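Local atomic coordinates of putative alcohol dehydrogenase (Sinorhizobium meliloti, PDB entry 4J6F), a protein that probably oxidises alcohols with a nicotinamide cofactor, as a member of the medium-chain dehydrogenase/reductase family, though its own substrate is not established. Residues G86-P91 with W97-N102; V115-A120 with L180-L185; T194-L199 with F336-R341; T213-G218 with A244-I249; L226-G231 with G250-V255. All blocks are in the same frame, centred on the assembly; numbering follows the deposited sequence.

Overall arrangement
The five contacts spread over the two lobes of the subunit. Interaction 1 sits in a loop of the GroES-like part, at the interface with the second subunit. Interaction 2 ties a strand of the same part to the short helix 182-185; its centre is about 34 Å from that of interaction 1. Interactions 3, 4 and 5 gather round the Rossmann-type lobe. Interactions 4 and 5 have centres about 10 Å apart and touch, with a probable hydrogen bond between Met246 O and Ala251 N; their segments alternate along the chain, helix 243-248 being followed by strand 253-256. Interaction 3 touches interaction 5 where Leu226 packs on Leu199. Interaction 4 holds the turn where relatives bind the dinucleotide.

Interaction 1: G86-P91 with W97-N102; sequences GTEDDP and WRRHGN
Arg99 NH1 lies 3.5 Å from Glu88 CG, with the guanidinium and carboxylate planes 87° apart and a water bridging NH1 and Glu88 OE1. The guanidinium lies with one face against the backbone at Thr87 C and Glu88 N. Its chain is extended from CG to NE, which carries NE to the carbonyl of Gly86. The Arg99 NE to Gly86 O bond is 2.9 Å long, and the donor sits above the carbonyl plane. His100 crosses Glu88 at about a right angle. Its NE2 donates to Glu88 OE1 at 2.9 Å and meets that oxygen from above the carboxylate plane. Arg99 also reaches the second subunit: NH1 bonds Thr317 and NH2 forms a salt bridge with Asp314, both of that subunit. Putting an alanine in place of Arg99 would probably leave the Gly86 carbonyl without this donor and Asp314 of the second subunit without this salt bridge. Asp89 adds a salt bridge to Lys292 of the second subunit. Thr87 OG1 accepts from Asp90 N, an ST motif, and Arg98 to Gly101 form a type I turn. The whole is a loop-loop contact of the GroES-like domain at a subunit interface.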
# COMPACT_ATOMS: atom_id res chain seq x y z
N GLY A 86 -16.46 12.68 -0.64
CA GLY A 86 -15.52 13.80 -0.63
C GLY A 86 -14.74 13.90 -1.93
O GLY A 86 -14.93 13.11 -2.86
N THR A 87 -13.86 14.89 -1.97
CA THR A 87 -12.99 15.11 -3.13
C THR A 87 -11.54 15.09 -2.68
O THR A 87 -11.24 15.25 -1.49
CB THR A 87 -13.30 16.45 -3.84
OG1 THR A 87 -12.89 17.55 -3.01
CG2 THR A 87 -14.79 16.59 -4.15
N GLU A 88 -10.64 14.91 -3.64
CA GLU A 88 -9.20 14.93 -3.38
C GLU A 88 -8.73 16.21 -2.70
O GLU A 88 -7.86 16.16 -1.84
CB GLU A 88 -8.46 14.75 -4.71
CG GLU A 88 -8.70 13.40 -5.36
CD GLU A 88 -8.24 13.34 -6.79
OE1 GLU A 88 -8.19 12.20 -7.34
OE2 GLU A 88 -7.94 14.42 -7.38
N ASP A 89 -9.28 17.35 -3.09
CA ASP A 89 -8.91 18.64 -2.48
C ASP A 89 -9.59 18.87 -1.15
O ASP A 89 -8.98 19.41 -0.24
CB ASP A 89 -9.22 19.80 -3.43
CG ASP A 89 -8.34 19.78 -4.66
OD1 ASP A 89 -7.17 19.37 -4.55
OD2 ASP A 89 -8.84 20.17 -5.75
N ASP A 90 -10.85 18.46 -1.04
CA ASP A 90 -11.65 18.66 0.17
C ASP A 90 -12.35 17.36 0.58
O ASP A 90 -13.32 16.94 -0.06
CB ASP A 90 -12.66 19.79 -0.02
CG ASP A 90 -13.34 20.20 1.27
OD1 ASP A 90 -13.08 19.59 2.34
OD2 ASP A 90 -14.14 21.16 1.22
N PRO A 91 -11.88 16.73 1.67
CA PRO A 91 -12.38 15.42 2.07
C PRO A 91 -13.77 15.49 2.70
O PRO A 91 -14.37 14.45 3.00
CB PRO A 91 -11.34 14.94 3.11
CG PRO A 91 -10.26 15.97 3.13
CD PRO A 91 -10.87 17.23 2.62
N TRP A 97 -18.81 8.79 -5.53
CA TRP A 97 -17.53 8.12 -5.51
C TRP A 97 -16.82 8.33 -6.84
O TRP A 97 -15.58 8.32 -6.90
CB TRP A 97 -17.71 6.63 -5.22
CG TRP A 97 -18.41 5.91 -6.29
CD1 TRP A 97 -19.74 5.76 -6.42
CD2 TRP A 97 -17.81 5.25 -7.41
NE1 TRP A 97 -20.02 5.03 -7.55
CE2 TRP A 97 -18.85 4.71 -8.18
CE3 TRP A 97 -16.49 5.07 -7.83
CZ2 TRP A 97 -18.62 3.98 -9.34
CZ3 TRP A 97 -16.26 4.35 -9.00
CH2 TRP A 97 -17.32 3.81 -9.73
N ARG A 98 -17.60 8.52 -7.90
CA ARG A 98 -17.00 8.68 -9.20
C ARG A 98 -16.52 10.11 -9.36
O ARG A 98 -17.10 10.88 -10.13
CB ARG A 98 -17.94 8.25 -10.32
CG ARG A 98 -17.18 7.58 -11.45
CD ARG A 98 -18.10 6.73 -12.28
NE ARG A 98 -17.36 5.89 -13.21
CZ ARG A 98 -16.97 6.26 -14.43
NH1 ARG A 98 -16.30 5.41 -15.19
NH2 ARG A 98 -17.26 7.48 -14.89
N ARG A 99 -15.46 10.45 -8.64
CA ARG A 99 -14.97 11.83 -8.56
C ARG A 99 -14.62 12.45 -9.91
O ARG A 99 -14.75 13.66 -10.07
CB ARG A 99 -13.76 11.92 -7.62
CG ARG A 99 -14.05 11.64 -6.15
CD ARG A 99 -12.76 11.34 -5.40
NE ARG A 99 -12.87 11.45 -3.94
CZ ARG A 99 -11.83 11.33 -3.10
NH1 ARG A 99 -10.60 11.07 -3.57
NH2 ARG A 99 -12.02 11.44 -1.79
N HIS A 100 -14.19 11.65 -10.89
CA HIS A 100 -13.66 12.23 -12.12
C HIS A 100 -14.45 11.93 -13.40
O HIS A 100 -14.03 12.29 -14.49
CB HIS A 100 -12.17 11.88 -12.28
CG HIS A 100 -11.32 12.43 -11.17
ND1 HIS A 100 -10.92 13.74 -11.13
CD2 HIS A 100 -10.84 11.84 -10.05
CE1 HIS A 100 -10.21 13.94 -10.03
NE2 HIS A 100 -10.15 12.81 -9.36
N GLY A 101 -15.62 11.32 -13.24
CA GLY A 101 -16.53 11.11 -14.36
C GLY A 101 -17.91 10.96 -13.76
O GLY A 101 -18.38 9.83 -13.54
N ASN A 102 -18.54 12.09 -13.45
CA ASN A 102 -19.84 12.04 -12.79
C ASN A 102 -20.97 11.58 -13.72
O ASN A 102 -21.54 12.38 -14.46
CB ASN A 102 -20.18 13.35 -12.09
CG ASN A 102 -21.43 13.24 -11.24
OD1 ASN A 102 -21.93 12.14 -11.00
ND2 ASN A 102 -21.94 14.38 -10.78
O HOH W 1 -10.14 9.96 -6.47

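Interaction 2: V115-A120 with L180-L185; sequences VGHIVA and LTDIEL
The His117 ring turns its edge to Asp182, with Asp182 OD2 lying in the ring plane beside NE2. The carboxylate is rotated 47° from the ring, and the two side chains cross at about a right angle. This is a His-carboxylate hydrogen bond between strand 113-121, in the mixed sheet of the GroES-like fold, and the first turn of helix 182-185. His117 NE2 donates to Asp182 OD2 over 3.0 Å, reaching the syn side of the carboxylate. Asp182 has other partners as well. Its OD1 forms a salt bridge with Arg133 of strand 133-140, and OD2 also bonds Thr69 of strand 63-72. These bonds probably fix the rotation of the carboxylate and balance part of its charge.

Val115, two residues before His117 on the strand, makes the apolar half of the contact. Its two methyls divide the work. CG1, placed anti to the backbone N (chi1 174°), lies 3.8 Å from Asp182 CB. CG2 goes to the helix backbone and stands 3.6 Å from Asp182 O. Thr181 is at the N-cap position, but its side chain makes no capping bond. The helix turn is closed by Leu185 N bonding to Thr181 O at 2.9 Å. On the apolar side, Val115 CG2 rests 3.8 Å from Leu185 CB.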
# COMPACT_ATOMS: atom_id res chain seq x y z
N VAL A 115 -31.62 -9.46 -8.33
CA VAL A 115 -32.00 -10.74 -8.91
C VAL A 115 -33.36 -10.57 -9.58
O VAL A 115 -34.22 -9.84 -9.06
CB VAL A 115 -32.05 -11.87 -7.84
CG1 VAL A 115 -32.59 -13.16 -8.44
CG2 VAL A 115 -30.67 -12.12 -7.24
N GLY A 116 -33.57 -11.21 -10.73
CA GLY A 116 -34.88 -11.19 -11.39
C GLY A 116 -35.07 -12.19 -12.52
O GLY A 116 -34.24 -13.08 -12.72
N HIS A 117 -36.16 -12.02 -13.26
CA HIS A 117 -36.54 -12.90 -14.37
C HIS A 117 -36.58 -12.11 -15.68
O HIS A 117 -37.24 -11.07 -15.76
CB HIS A 117 -37.87 -13.59 -14.07
CG HIS A 117 -37.81 -14.49 -12.88
ND1 HIS A 117 -37.79 -15.86 -12.98
CD2 HIS A 117 -37.70 -14.20 -11.55
CE1 HIS A 117 -37.69 -16.39 -11.77
NE2 HIS A 117 -37.63 -15.41 -10.89
N ILE A 118 -35.85 -12.57 -16.69
CA ILE A 118 -35.83 -11.89 -17.97
C ILE A 118 -37.21 -11.99 -18.60
O ILE A 118 -37.71 -13.09 -18.79
CB ILE A 118 -34.80 -12.52 -18.93
CG1 ILE A 118 -33.40 -12.49 -18.30
CG2 ILE A 118 -34.84 -11.81 -20.28
CD1 ILE A 118 -32.29 -12.90 -19.24
N VAL A 119 -37.82 -10.85 -18.90
CA VAL A 119 -39.16 -10.84 -19.47
C VAL A 119 -39.20 -10.30 -20.90
O VAL A 119 -40.16 -10.53 -21.62
CB VAL A 119 -40.16 -10.06 -18.59
CG1 VAL A 119 -40.39 -10.78 -17.28
CG2 VAL A 119 -39.67 -8.64 -18.33
N ALA A 120 -38.18 -9.54 -21.29
CA ALA A 120 -38.11 -8.94 -22.61
C ALA A 120 -36.66 -8.92 -23.03
O ALA A 120 -35.76 -8.88 -22.17
CB ALA A 120 -38.66 -7.53 -22.58
N LEU A 180 -30.86 -21.90 -4.64
CA LEU A 180 -31.17 -20.80 -3.75
C LEU A 180 -32.34 -19.95 -4.23
O LEU A 180 -32.54 -19.76 -5.43
CB LEU A 180 -29.96 -19.90 -3.58
CG LEU A 180 -28.61 -20.43 -3.06
CD1 LEU A 180 -27.60 -19.29 -3.06
CD2 LEU A 180 -28.68 -21.08 -1.68
N THR A 181 -33.10 -19.44 -3.27
CA THR A 181 -34.10 -18.38 -3.44
C THR A 181 -33.55 -17.16 -4.17
O THR A 181 -32.37 -16.84 -4.05
CB THR A 181 -34.55 -17.86 -2.07
OG1 THR A 181 -34.65 -18.96 -1.18
CG2 THR A 181 -35.88 -17.22 -2.13
N ASP A 182 -34.42 -16.47 -4.91
CA ASP A 182 -34.10 -15.17 -5.47
C ASP A 182 -33.57 -14.23 -4.37
O ASP A 182 -32.52 -13.60 -4.55
CB ASP A 182 -35.30 -14.55 -6.18
CG ASP A 182 -35.80 -15.40 -7.36
OD1 ASP A 182 -35.23 -16.49 -7.62
OD2 ASP A 182 -36.77 -14.97 -8.03
N ILE A 183 -34.27 -14.18 -3.24
CA ILE A 183 -33.79 -13.39 -2.10
C ILE A 183 -32.39 -13.79 -1.63
O ILE A 183 -31.55 -12.93 -1.38
CB ILE A 183 -34.77 -13.43 -0.90
CG1 ILE A 183 -36.09 -12.70 -1.24
CG2 ILE A 183 -34.12 -12.81 0.33
CD1 ILE A 183 -37.24 -12.94 -0.29
N GLU A 184 -32.13 -15.09 -1.54
CA GLU A 184 -30.84 -15.60 -1.07
C GLU A 184 -29.73 -15.20 -2.02
O GLU A 184 -28.66 -14.77 -1.61
CB GLU A 184 -30.90 -17.12 -0.90
CG GLU A 184 -31.83 -17.57 0.23
CD GLU A 184 -31.81 -19.07 0.50
OE1 GLU A 184 -31.75 -19.43 1.69
OE2 GLU A 184 -31.85 -19.88 -0.46
N LEU A 185 -30.02 -15.33 -3.30
CA LEU A 185 -29.09 -14.98 -4.36
C LEU A 185 -28.77 -13.49 -4.39
O LEU A 185 -27.71 -13.09 -4.86
CB LEU A 185 -29.70 -15.41 -5.68
CG LEU A 185 -28.79 -15.87 -6.80
CD1 LEU A 185 -27.77 -16.88 -6.29
CD2 LEU A 185 -29.65 -16.47 -7.89

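Interaction 3: T194-L199 with F336-R341; sequences TGERML and FRRLVR
Glu196 and Arg338 carry this contact between two helices, and their salt bridge is its tight part. Arg338 approaches side-on and offers both NE and NH2 to one oxygen. The bonds are 2.9 Å from Arg338 NE to Glu196 OE1 and 2.8 Å from Arg338 NH2 to Glu196 OE1. That oxygen lies in the guanidinium plane, at its edge. The carboxylate is turned 79° from the guanidinium, so the two groups do not lie flat together. NH2 meets OE1 nearly along the C-O bond, while NE comes from above the carboxylate plane. Both chains bend to reach each other. Arg338 starts with CG anti to the backbone N (chi1 -174°) and then folds at chi3 (62°), and Glu196 folds at chi2.

The rest is loose. The nearest CA atoms, those of Glu196 and Leu339, are 7.7 Å apart, and the side chain of Leu339 comes no closer than 5.2 Å to segment 194-199. Glu196 is buried, whereas Arg337 and Arg341 stand on the exposed side of their helix. Arg338 NH2 also forms a salt bridge with Asp335, its strongest polar partner, which in turn pairs with Arg197. With a leucine in place of Arg338, the buried Glu196 carboxylate would probably lose its close cationic partner, and Asp335 this salt bridge. Glu196 also packs on Leu226 of helix 218-229. Helix 189-201 precedes strand 209-212, and helix 333-344 follows strand 324-327, an outermost strand of the parallel sheet. The salt bridge thus joins helices that flank the Rossmann-type sheet in sequence.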
# COMPACT_ATOMS: atom_id res chain seq x y z
N THR A 194 -16.48 -7.21 -4.05
CA THR A 194 -15.58 -6.31 -3.33
C THR A 194 -14.66 -7.08 -2.37
O THR A 194 -13.44 -6.92 -2.41
CB THR A 194 -16.36 -5.19 -2.62
OG1 THR A 194 -16.99 -4.38 -3.62
CG2 THR A 194 -15.46 -4.28 -1.83
N GLY A 195 -15.25 -7.92 -1.53
CA GLY A 195 -14.49 -8.88 -0.74
C GLY A 195 -13.43 -9.65 -1.51
O GLY A 195 -12.26 -9.62 -1.15
N GLU A 196 -13.83 -10.34 -2.58
CA GLU A 196 -12.86 -11.11 -3.39
C GLU A 196 -11.67 -10.30 -3.86
O GLU A 196 -10.53 -10.76 -3.71
CB GLU A 196 -13.51 -11.75 -4.62
CG GLU A 196 -13.68 -13.25 -4.54
CD GLU A 196 -12.39 -14.00 -4.23
OE1 GLU A 196 -11.48 -14.02 -5.09
OE2 GLU A 196 -12.31 -14.58 -3.14
N ARG A 197 -11.92 -9.10 -4.42
CA ARG A 197 -10.87 -8.25 -5.00
C ARG A 197 -9.87 -7.94 -3.91
O ARG A 197 -8.67 -8.05 -4.11
CB ARG A 197 -11.44 -6.95 -5.53
CG ARG A 197 -10.89 -6.46 -6.87
CD ARG A 197 -9.41 -6.75 -7.10
NE ARG A 197 -9.13 -7.15 -8.48
CZ ARG A 197 -8.45 -6.42 -9.37
NH1 ARG A 197 -7.95 -5.24 -9.03
NH2 ARG A 197 -8.27 -6.88 -10.60
N MSE A 198 -10.39 -7.57 -2.74
CA MSE A 198 -9.57 -7.21 -1.59
C MSE A 198 -8.64 -8.36 -1.29
O MSE A 198 -7.44 -8.15 -1.15
CB MSE A 198 -10.44 -6.90 -0.38
CG MSE A 198 -11.02 -5.49 -0.43
SE MSE A 198 -12.21 -5.21 1.13
CE MSE A 198 -10.89 -5.18 2.59
N LEU A 199 -9.19 -9.57 -1.24
CA LEU A 199 -8.39 -10.76 -0.92
C LEU A 199 -7.39 -11.10 -2.02
O LEU A 199 -6.35 -11.69 -1.75
CB LEU A 199 -9.29 -11.96 -0.61
CG LEU A 199 -10.12 -11.81 0.67
CD1 LEU A 199 -10.93 -13.06 0.96
CD2 LEU A 199 -9.27 -11.43 1.88
N PHE A 336 -15.58 -11.99 -10.58
CA PHE A 336 -17.00 -12.30 -10.61
C PHE A 336 -17.28 -13.76 -10.97
O PHE A 336 -18.18 -14.38 -10.39
CB PHE A 336 -17.75 -11.38 -11.57
CG PHE A 336 -19.25 -11.55 -11.50
CD1 PHE A 336 -19.99 -10.90 -10.52
CD2 PHE A 336 -19.91 -12.39 -12.39
CE1 PHE A 336 -21.36 -11.06 -10.44
CE2 PHE A 336 -21.28 -12.56 -12.31
CZ PHE A 336 -22.01 -11.90 -11.34
N ARG A 337 -16.53 -14.31 -11.92
CA ARG A 337 -16.72 -15.69 -12.32
C ARG A 337 -16.47 -16.62 -11.13
O ARG A 337 -17.27 -17.52 -10.85
CB ARG A 337 -15.83 -16.04 -13.50
CG ARG A 337 -16.51 -15.81 -14.85
CD ARG A 337 -15.56 -16.20 -15.99
NE ARG A 337 -14.97 -15.03 -16.64
CZ ARG A 337 -13.68 -14.69 -16.60
NH1 ARG A 337 -12.81 -15.44 -15.93
NH2 ARG A 337 -13.25 -13.61 -17.24
N ARG A 338 -15.38 -16.34 -10.41
CA ARG A 338 -15.00 -17.11 -9.24
C ARG A 338 -16.11 -17.03 -8.20
O ARG A 338 -16.40 -18.02 -7.53
CB ARG A 338 -13.70 -16.58 -8.64
CG ARG A 338 -13.16 -17.43 -7.50
CD ARG A 338 -11.64 -17.34 -7.42
NE ARG A 338 -11.20 -15.96 -7.16
CZ ARG A 338 -10.65 -15.14 -8.06
NH1 ARG A 338 -10.43 -15.52 -9.31
NH2 ARG A 338 -10.32 -13.91 -7.69
N LEU A 339 -16.72 -15.86 -8.07
CA LEU A 339 -17.81 -15.69 -7.13
C LEU A 339 -18.99 -16.57 -7.52
O LEU A 339 -19.50 -17.33 -6.70
CB LEU A 339 -18.20 -14.22 -7.02
CG LEU A 339 -19.46 -13.85 -6.26
CD1 LEU A 339 -19.37 -14.40 -4.85
CD2 LEU A 339 -19.61 -12.34 -6.26
N VAL A 340 -19.40 -16.48 -8.79
CA VAL A 340 -20.44 -17.38 -9.30
C VAL A 340 -20.08 -18.82 -8.94
O VAL A 340 -20.88 -19.54 -8.34
CB VAL A 340 -20.69 -17.19 -10.82
CG1 VAL A 340 -21.62 -18.28 -11.37
CG2 VAL A 340 -21.30 -15.83 -11.10
N ARG A 341 -18.85 -19.22 -9.28
CA ARG A 341 -18.36 -20.56 -9.00
C ARG A 341 -18.50 -20.93 -7.51
O ARG A 341 -18.95 -22.03 -7.18
CB ARG A 341 -16.91 -20.66 -9.46
CG ARG A 341 -16.55 -21.94 -10.20
CD ARG A 341 -15.47 -21.70 -11.24
NE ARG A 341 -14.26 -21.04 -10.70
CZ ARG A 341 -13.74 -19.90 -11.16
NH1 ARG A 341 -14.31 -19.27 -12.19
NH2 ARG A 341 -12.65 -19.39 -10.60

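Interaction 4: T213-G218 with A244-I249; sequences TGASGG and AAMLDI
Met246, present as selenomethionine, lays its selenium against the backbone and methyl of Ala215. SE is 3.3 Å from Ala215 O and 3.8 Å from Ala215 CB. The terminal methyl goes on to Ser216, with CE 3.9 Å from Ser216 CA and 4.0 Å from Ser216 CB. The side chain leaves its helix with CG anti to the carbonyl carbon (chi1 -63°). It then bends at both chi2 and chi3, which puts SE on Ala215 and CE on Ser216. The contact across the segments is therefore van der Waals packing.

Residues Gly214 to Gly217 form a type I turn, closed by Gly217 N bonding to Gly214 O at 3.1 Å. This turn links strand 209-212 to helix 218-229, the strand-turn-helix start of a Rossmann-type fold. In relatives the glycine-rich turn at this place lies against the dinucleotide, and a similar role is probable here. Gly217 stands at the N-cap position of helix 218-229.

Helix 243-248 comes after the next strand, 233-238, and Met246 reaches from it back to the turn. Its side chain also packs on Ala236 and Ala238 of that strand and on Ile224 of helix 218-229. The polar end of Ser216 has a partner elsewhere: OG bonds Lys242 NZ. Ala215 O, close to the selenium, also accepts from Ser221 OG.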
# COMPACT_ATOMS: atom_id res chain seq x y z
N THR A 213 -11.90 -6.34 10.27
CA THR A 213 -12.64 -5.39 11.09
C THR A 213 -13.99 -5.12 10.44
O THR A 213 -14.14 -5.26 9.23
CB THR A 213 -11.92 -4.05 11.19
OG1 THR A 213 -11.94 -3.43 9.90
CG2 THR A 213 -10.49 -4.24 11.66
N GLY A 214 -14.97 -4.70 11.24
CA GLY A 214 -16.35 -4.53 10.76
C GLY A 214 -16.93 -5.85 10.29
O GLY A 214 -17.66 -5.91 9.31
N ALA A 215 -16.59 -6.91 11.01
CA ALA A 215 -16.80 -8.26 10.52
C ALA A 215 -18.26 -8.64 10.33
O ALA A 215 -18.56 -9.52 9.52
CB ALA A 215 -16.11 -9.25 11.44
N SER A 216 -19.18 -7.99 11.05
CA SER A 216 -20.60 -8.33 10.94
C SER A 216 -21.33 -7.60 9.81
O SER A 216 -22.46 -7.95 9.47
CB SER A 216 -21.33 -8.12 12.27
OG SER A 216 -21.80 -6.79 12.41
N GLY A 217 -20.67 -6.58 9.25
CA GLY A 217 -21.13 -5.87 8.06
C GLY A 217 -21.04 -6.67 6.75
O GLY A 217 -20.51 -7.79 6.73
N GLY A 218 -21.56 -6.08 5.67
CA GLY A 218 -21.68 -6.74 4.38
C GLY A 218 -20.37 -7.35 3.93
O GLY A 218 -20.21 -8.57 3.86
N ALA A 244 -21.04 -14.92 18.46
CA ALA A 244 -21.53 -16.24 18.10
C ALA A 244 -21.94 -16.27 16.63
O ALA A 244 -21.77 -17.29 15.97
CB ALA A 244 -22.67 -16.67 19.00
N ALA A 245 -22.45 -15.15 16.12
CA ALA A 245 -22.79 -15.05 14.71
C ALA A 245 -21.55 -15.16 13.82
O ALA A 245 -21.62 -15.74 12.72
CB ALA A 245 -23.53 -13.76 14.42
N MSE A 246 -20.43 -14.61 14.27
CA MSE A 246 -19.20 -14.64 13.48
C MSE A 246 -18.66 -16.03 13.45
O MSE A 246 -18.26 -16.51 12.39
CB MSE A 246 -18.16 -13.65 13.98
CG MSE A 246 -18.62 -12.20 13.91
SE MSE A 246 -19.02 -11.62 12.06
CE MSE A 246 -20.92 -12.13 11.89
N LEU A 247 -18.67 -16.71 14.60
CA LEU A 247 -18.32 -18.13 14.64
C LEU A 247 -19.18 -18.95 13.67
O LEU A 247 -18.69 -19.86 12.99
CB LEU A 247 -18.44 -18.67 16.07
CG LEU A 247 -17.41 -18.17 17.09
CD1 LEU A 247 -17.69 -18.70 18.49
CD2 LEU A 247 -15.97 -18.48 16.69
N ASP A 248 -20.46 -18.60 13.57
CA ASP A 248 -21.38 -19.34 12.72
C ASP A 248 -21.05 -19.25 11.24
O ASP A 248 -21.34 -20.16 10.48
CB ASP A 248 -22.81 -18.87 12.95
CG ASP A 248 -23.82 -19.99 12.85
OD1 ASP A 248 -23.49 -21.04 12.26
OD2 ASP A 248 -24.94 -19.83 13.37
N ILE A 249 -20.45 -18.15 10.81
CA ILE A 249 -20.12 -18.00 9.40
C ILE A 249 -18.68 -18.39 9.06
O ILE A 249 -18.27 -18.24 7.92
CB ILE A 249 -20.47 -16.60 8.85
CG1 ILE A 249 -19.61 -15.53 9.51
CG2 ILE A 249 -21.95 -16.32 9.05
CD1 ILE A 249 -19.71 -14.17 8.84

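Interaction 5: L226-G231 with G250-V255; sequences LARARG and GAQAVV
Arg228 points its CB toward the loop that begins at Gly250. CG is anti to the carbonyl carbon (chi1 -77°) and lies 3.7 Å from Gly250 O. The chain bends at chi2, and CD stays 3.8 Å from Gly250 O. NE makes the straighter bond: Arg228 NE to Gly250 O is 2.7 Å with an N-H...O angle of 162°. The acceptor lies in the guanidinium plane, and the donor in the carbonyl plane. NH2 adds a weak bond to the same Gly250 O. It also donates to Gln252 OE1 at 3.2 Å, on a lone pair of that oxygen. The guanidinium and amide planes stand 68° apart. The two acceptors at its edge probably fix the rotation of the guanidinium. Gln252 CB is 3.6 Å from Arg228 NH2.

Gly250 has positive phi, which suits a glycine, and ends helix 243-248 in a Schellman motif. Gly231 closes helix 218-229 in the same way. Arg228 also packs on Pro234 of strand 233-238. The contact thus joins the C-terminal ends of helices 218-229 and 243-248 near the outermost strand, 253-256, of the parallel sheet, in a Rossmann-type alpha/beta fold.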
# COMPACT_ATOMS: atom_id res chain seq x y z
N LEU A 226 -15.20 -15.77 2.27
CA LEU A 226 -14.26 -15.91 1.17
C LEU A 226 -12.88 -16.36 1.66
O LEU A 226 -12.22 -17.15 0.99
CB LEU A 226 -14.18 -14.64 0.35
CG LEU A 226 -15.48 -14.18 -0.32
CD1 LEU A 226 -15.30 -12.75 -0.78
CD2 LEU A 226 -15.87 -15.05 -1.49
N ALA A 227 -12.46 -15.90 2.83
CA ALA A 227 -11.23 -16.40 3.44
C ALA A 227 -11.26 -17.93 3.58
O ALA A 227 -10.29 -18.62 3.23
CB ALA A 227 -11.00 -15.75 4.79
N ARG A 228 -12.37 -18.45 4.10
CA ARG A 228 -12.50 -19.89 4.26
C ARG A 228 -12.45 -20.59 2.91
O ARG A 228 -11.78 -21.60 2.75
CB ARG A 228 -13.78 -20.21 5.00
CG ARG A 228 -13.70 -19.96 6.49
CD ARG A 228 -12.67 -20.88 7.12
NE ARG A 228 -12.56 -20.63 8.55
CZ ARG A 228 -11.61 -21.11 9.33
NH1 ARG A 228 -10.66 -21.89 8.84
NH2 ARG A 228 -11.62 -20.80 10.62
N ALA A 229 -13.13 -20.00 1.93
CA ALA A 229 -13.25 -20.57 0.58
C ALA A 229 -11.91 -20.83 -0.09
O ALA A 229 -11.82 -21.69 -0.96
CB ALA A 229 -14.09 -19.66 -0.30
N ARG A 230 -10.88 -20.09 0.31
CA ARG A 230 -9.58 -20.19 -0.35
C ARG A 230 -8.53 -20.82 0.59
O ARG A 230 -7.36 -20.93 0.24
CB ARG A 230 -9.14 -18.81 -0.91
CG ARG A 230 -8.32 -17.95 0.04
CD ARG A 230 -8.35 -16.45 -0.23
NE ARG A 230 -8.83 -16.02 -1.54
CZ ARG A 230 -8.17 -15.23 -2.38
NH1 ARG A 230 -6.95 -14.79 -2.08
NH2 ARG A 230 -8.72 -14.87 -3.53
N GLY A 231 -8.97 -21.25 1.77
CA GLY A 231 -8.12 -21.98 2.71
C GLY A 231 -7.43 -21.13 3.76
O GLY A 231 -6.54 -21.61 4.47
N GLY A 250 -17.93 -18.90 10.05
CA GLY A 250 -16.62 -19.52 9.82
C GLY A 250 -15.39 -18.86 10.42
O GLY A 250 -14.27 -19.26 10.12
N ALA A 251 -15.58 -17.83 11.26
CA ALA A 251 -14.44 -17.17 11.91
C ALA A 251 -13.74 -18.16 12.82
O ALA A 251 -14.38 -18.97 13.47
CB ALA A 251 -14.89 -15.95 12.70
N GLN A 252 -12.42 -18.08 12.86
CA GLN A 252 -11.63 -18.95 13.72
C GLN A 252 -11.79 -18.54 15.17
O GLN A 252 -12.05 -19.36 16.03
CB GLN A 252 -10.15 -18.91 13.30
CG GLN A 252 -9.21 -19.76 14.15
CD GLN A 252 -9.60 -21.22 14.21
OE1 GLN A 252 -10.22 -21.77 13.29
NE2 GLN A 252 -9.23 -21.88 15.30
N ALA A 253 -11.61 -17.26 15.44
CA ALA A 253 -11.83 -16.72 16.76
C ALA A 253 -12.39 -15.33 16.57
O ALA A 253 -12.25 -14.71 15.50
CB ALA A 253 -10.53 -16.66 17.54
N VAL A 254 -13.05 -14.84 17.62
CA VAL A 254 -13.66 -13.52 17.60
C VAL A 254 -13.06 -12.66 18.70
O VAL A 254 -12.77 -13.12 19.79
CB VAL A 254 -15.19 -13.61 17.73
CG1 VAL A 254 -15.84 -12.25 17.52
CG2 VAL A 254 -15.76 -14.60 16.72
N VAL A 255 -12.85 -11.40 18.37
CA VAL A 255 -12.38 -10.39 19.29
C VAL A 255 -13.49 -9.34 19.36
O VAL A 255 -13.92 -8.82 18.33
CB VAL A 255 -11.05 -9.77 18.80
CG1 VAL A 255 -10.72 -8.51 19.56
CG2 VAL A 255 -9.90 -10.77 18.89